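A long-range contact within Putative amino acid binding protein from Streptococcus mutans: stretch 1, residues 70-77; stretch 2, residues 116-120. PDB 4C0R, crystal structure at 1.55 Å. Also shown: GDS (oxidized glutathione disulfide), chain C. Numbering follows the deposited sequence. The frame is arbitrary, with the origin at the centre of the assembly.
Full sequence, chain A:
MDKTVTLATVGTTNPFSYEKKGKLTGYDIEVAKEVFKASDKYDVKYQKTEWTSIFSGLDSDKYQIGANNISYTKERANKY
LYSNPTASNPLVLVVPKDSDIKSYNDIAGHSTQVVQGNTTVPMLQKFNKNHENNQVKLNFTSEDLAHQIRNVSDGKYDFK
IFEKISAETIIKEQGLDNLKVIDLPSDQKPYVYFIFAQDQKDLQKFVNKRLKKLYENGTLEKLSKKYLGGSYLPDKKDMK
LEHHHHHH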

# COMPACT_ATOMS: atom_id res chain seq x y z
N ILE A 70 -2.25 -1.26 2.21
CA ILE A 70 -3.69 -1.18 1.92
C ILE A 70 -4.37 -0.03 2.61
O ILE A 70 -4.31 0.09 3.82
CB ILE A 70 -4.37 -2.48 2.34
CG1 ILE A 70 -3.85 -3.65 1.50
CG2 ILE A 70 -5.90 -2.43 2.21
CD1 ILE A 70 -4.26 -5.07 2.05
N SER A 71 -5.03 0.82 1.84
CA SER A 71 -5.77 1.96 2.32
C SER A 71 -7.17 1.56 2.82
O SER A 71 -7.70 0.53 2.46
CB SER A 71 -6.03 2.94 1.15
OG SER A 71 -4.83 3.43 0.61
N TYR A 72 -7.75 2.42 3.64
CA TYR A 72 -9.17 2.30 3.98
C TYR A 72 -10.03 2.78 2.83
O TYR A 72 -9.83 3.91 2.30
CB TYR A 72 -9.48 3.23 5.15
CG TYR A 72 -10.93 3.16 5.53
CD1 TYR A 72 -11.38 2.13 6.30
CD2 TYR A 72 -11.82 4.13 5.10
CE1 TYR A 72 -12.72 2.04 6.67
CE2 TYR A 72 -13.20 4.02 5.47
CZ TYR A 72 -13.58 2.98 6.27
OH TYR A 72 -14.91 2.76 6.67
N THR A 73 -11.06 2.00 2.46
CA THR A 73 -12.16 2.55 1.68
C THR A 73 -13.43 2.00 2.26
O THR A 73 -13.45 0.94 2.87
CB THR A 73 -12.14 2.14 0.18
OG1 THR A 73 -12.40 0.75 0.06
CG2 THR A 73 -10.79 2.43 -0.48
N LYS A 74 -14.51 2.76 2.08
CA LYS A 74 -15.82 2.26 2.50
C LYS A 74 -16.19 0.95 1.80
O LYS A 74 -16.73 0.04 2.44
CB LYS A 74 -16.89 3.34 2.23
CG LYS A 74 -16.63 4.64 2.96
N GLU A 75 -15.84 0.81 0.52
CA GLU A 75 -16.15 -0.42 -0.23
C GLU A 75 -15.47 -1.64 0.38
O GLU A 75 -16.03 -2.71 0.46
CB GLU A 75 -15.82 -0.28 -1.71
N ARG A 76 -14.22 -1.48 0.85
CA ARG A 76 -13.53 -2.57 1.47
C ARG A 76 -14.05 -2.83 2.89
O ARG A 76 -14.13 -3.99 3.33
CB ARG A 76 -12.00 -2.22 1.50
CG ARG A 76 -11.34 -2.28 0.15
CD ARG A 76 -9.95 -1.69 0.17
NE ARG A 76 -9.37 -1.69 -1.15
CZ ARG A 76 -8.20 -1.09 -1.43
NH1 ARG A 76 -7.54 -0.46 -0.44
NH2 ARG A 76 -7.73 -1.08 -2.64
N ALA A 77 -14.36 -1.77 3.63
CA ALA A 77 -14.80 -1.93 4.99
C ALA A 77 -16.16 -2.62 5.03
O ALA A 77 -16.52 -3.22 6.01
CB ALA A 77 -14.84 -0.62 5.70
CD1 GDS C . -1.35 -6.83 -10.31
N2 GDS C . -0.25 -5.88 -10.47
CA2 GDS C . 0.81 -6.02 -9.54
C2 GDS C . 1.89 -7.00 -9.81
O2 GDS C . 2.58 -7.47 -8.88
CB2 GDS C . 0.92 -5.27 -8.26
SG2 GDS C . -0.32 -4.01 -8.08
N3 GDS C . 2.11 -7.39 -11.19
CA3 GDS C . 3.10 -8.42 -11.51
C3 GDS C . 2.25 -9.64 -11.83
OE3 GDS C . 2.59 -10.46 -12.74
OE4 GDS C . 1.17 -9.89 -11.21
N4 GDS C . -0.08 -1.12 -6.62
CA4 GDS C . 0.53 -0.45 -7.75
C4 GDS C . -0.50 0.31 -8.52
OE5 GDS C . -1.60 0.65 -7.99
OE6 GDS C . -0.20 0.63 -9.70
C5 GDS C . 0.74 -1.96 -5.81
O5 GDS C . 1.94 -2.07 -6.05
CA5 GDS C . -0.00 -2.70 -4.79
N5 GDS C . -1.08 -2.07 -4.14
CB5 GDS C . -0.12 -4.16 -5.06
SG5 GDS C . -1.34 -4.42 -6.38
CA6 GDS C . -3.43 1.64 -2.41
C6 GDS C . -4.67 0.80 -2.16
OE7 GDS C . -5.37 0.46 -3.15
OE8 GDS C . -4.98 0.44 -1.00
N6 GDS C . -2.93 2.10 -1.09
CB6 GDS C . -2.40 0.87 -3.15
CG6 GDS C . -2.28 -0.55 -2.56
CD6 GDS C . -1.00 -1.14 -3.10
O6 GDS C . 0.14 -0.89 -2.68
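Stretch 2 116-120: QGNTT

Stretch 1 begins as a weakly bonded strand at about Ile-70 and Ser-71, passes through an extended turn at Tyr-72 and Thr-73, and enters a helix that covers Lys-74 to Ala-77. The phi/psi angles record the change, from -81/160 at Ser-71 and -137/153 at Thr-73 to -59/-38 at Lys-74. Thr-73 occupies the N-cap position: its OG1 accepts a hydrogen bond from Arg-76 N at 3.0 Å, while its carbonyl O receives Ala-77 N at 3.0 Å, so that one residue closes the start of the helix with both side chain and backbone. Stretch 2 approaches largely as loop. Gly-117 has a positive phi (88/-5), a conformation that by itself favours glycine; Asn-118 is extended (-88/154), and the chain turns into helical angles at Thr-119 (-67/-21).

The two backbones stay well apart. The CA atoms of Ser-71 and Thr-119 are 7.5 Å from each other and those of Arg-76 and Gly-117 are 10.1 Å apart, so the later residue of stretch 1 pairs with the earlier residue of stretch 2. No backbone-to-backbone hydrogen bond joins the stretches, and the surface buried between them is a modest 163 Å². Side chains and bound oxidized glutathione disulfide (GDS) span the gap.

Thr-119 contributes the largest covered area. Its CA-to-CB bond points toward stretch 1, and with chi1 in the p rotamer its methyl CG2 lies 3.6 Å from Thr-73 CG2 and 4.1 Å from Ser-71 CB. These are van der Waals contacts, made by a methyl set against the turn that precedes the helix. Thr-119 CG2 is also 3.9 Å from Arg-76 NH1, placed obliquely to the guanidinium.

Arg-76 makes the single direct hydrogen bond between the stretches. Its side chain, m at chi1 and t at chi2 and chi3, reaches across the separation so that NH2 donates to Gly-117 O at 2.9 Å. Water 1 reinforces this link, accepting from Arg-76 NE at 3.0 Å and donating to Gly-117 O at 3.2 Å. On its own side, Arg-76 NH1 donates to Ser-71 O at 3.1 Å, which ties the guanidinium of the extended side chain back to Ser-71.

The ligand completes the junction through one carboxylate. Arg-76 presents NH1 to GDS OE8 at 2.8 Å and NH2 to GDS OE7 at 2.9 Å, a two-pronged arrangement that matches both carboxylate oxygens with donors. Backbone amides from the two stretches add to it: Ser-71 N donates to GDS OE8 at 2.9 Å, and Thr-119 N to GDS OE7, also at 2.9 Å. Ser-71 OG accepts from the amine GDS N6 at 2.9 Å. The CA-to-CB bond of Asn-118, by contrast, points away from stretch 1, and its OD1 receives GDS N4 at 3.2 Å. Stretch 2 therefore meets stretch 1 through a threonine methyl, a glycine carbonyl and a shared carboxylate.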

# COMPACT_ATOMS: atom_id res chain seq x y z
N GLN A 116 -6.34 -2.50 -11.65
CA GLN A 116 -7.69 -2.65 -11.14
C GLN A 116 -7.71 -2.95 -9.63
O GLN A 116 -6.91 -3.75 -9.14
CB GLN A 116 -8.47 -3.74 -11.91
N GLY A 117 -8.61 -2.29 -8.95
CA GLY A 117 -8.86 -2.52 -7.54
C GLY A 117 -7.96 -1.68 -6.65
O GLY A 117 -8.14 -1.72 -5.43
N ASN A 118 -7.00 -0.94 -7.22
CA ASN A 118 -6.22 -0.03 -6.39
C ASN A 118 -6.92 1.33 -6.29
O ASN A 118 -7.70 1.71 -7.20
CB ASN A 118 -4.81 0.16 -6.93
CG ASN A 118 -3.94 -1.05 -6.70
OD1 ASN A 118 -3.18 -1.13 -5.72
ND2 ASN A 118 -4.06 -2.04 -7.57
N THR A 119 -6.68 2.07 -5.22
CA THR A 119 -7.48 3.24 -4.91
C THR A 119 -7.30 4.37 -5.90
O THR A 119 -8.19 5.22 -6.00
CB THR A 119 -7.20 3.76 -3.54
OG1 THR A 119 -5.79 3.84 -3.38
CG2 THR A 119 -7.83 2.85 -2.50
N THR A 120 -6.21 4.38 -6.64
CA THR A 120 -6.02 5.44 -7.64
C THR A 120 -6.97 5.26 -8.82
O THR A 120 -7.18 6.22 -9.58
CB THR A 120 -4.57 5.53 -8.16
OG1 THR A 120 -4.11 4.24 -8.59
CG2 THR A 120 -3.67 6.09 -7.06
O HOH W 1 -10.54 -2.79 -3.65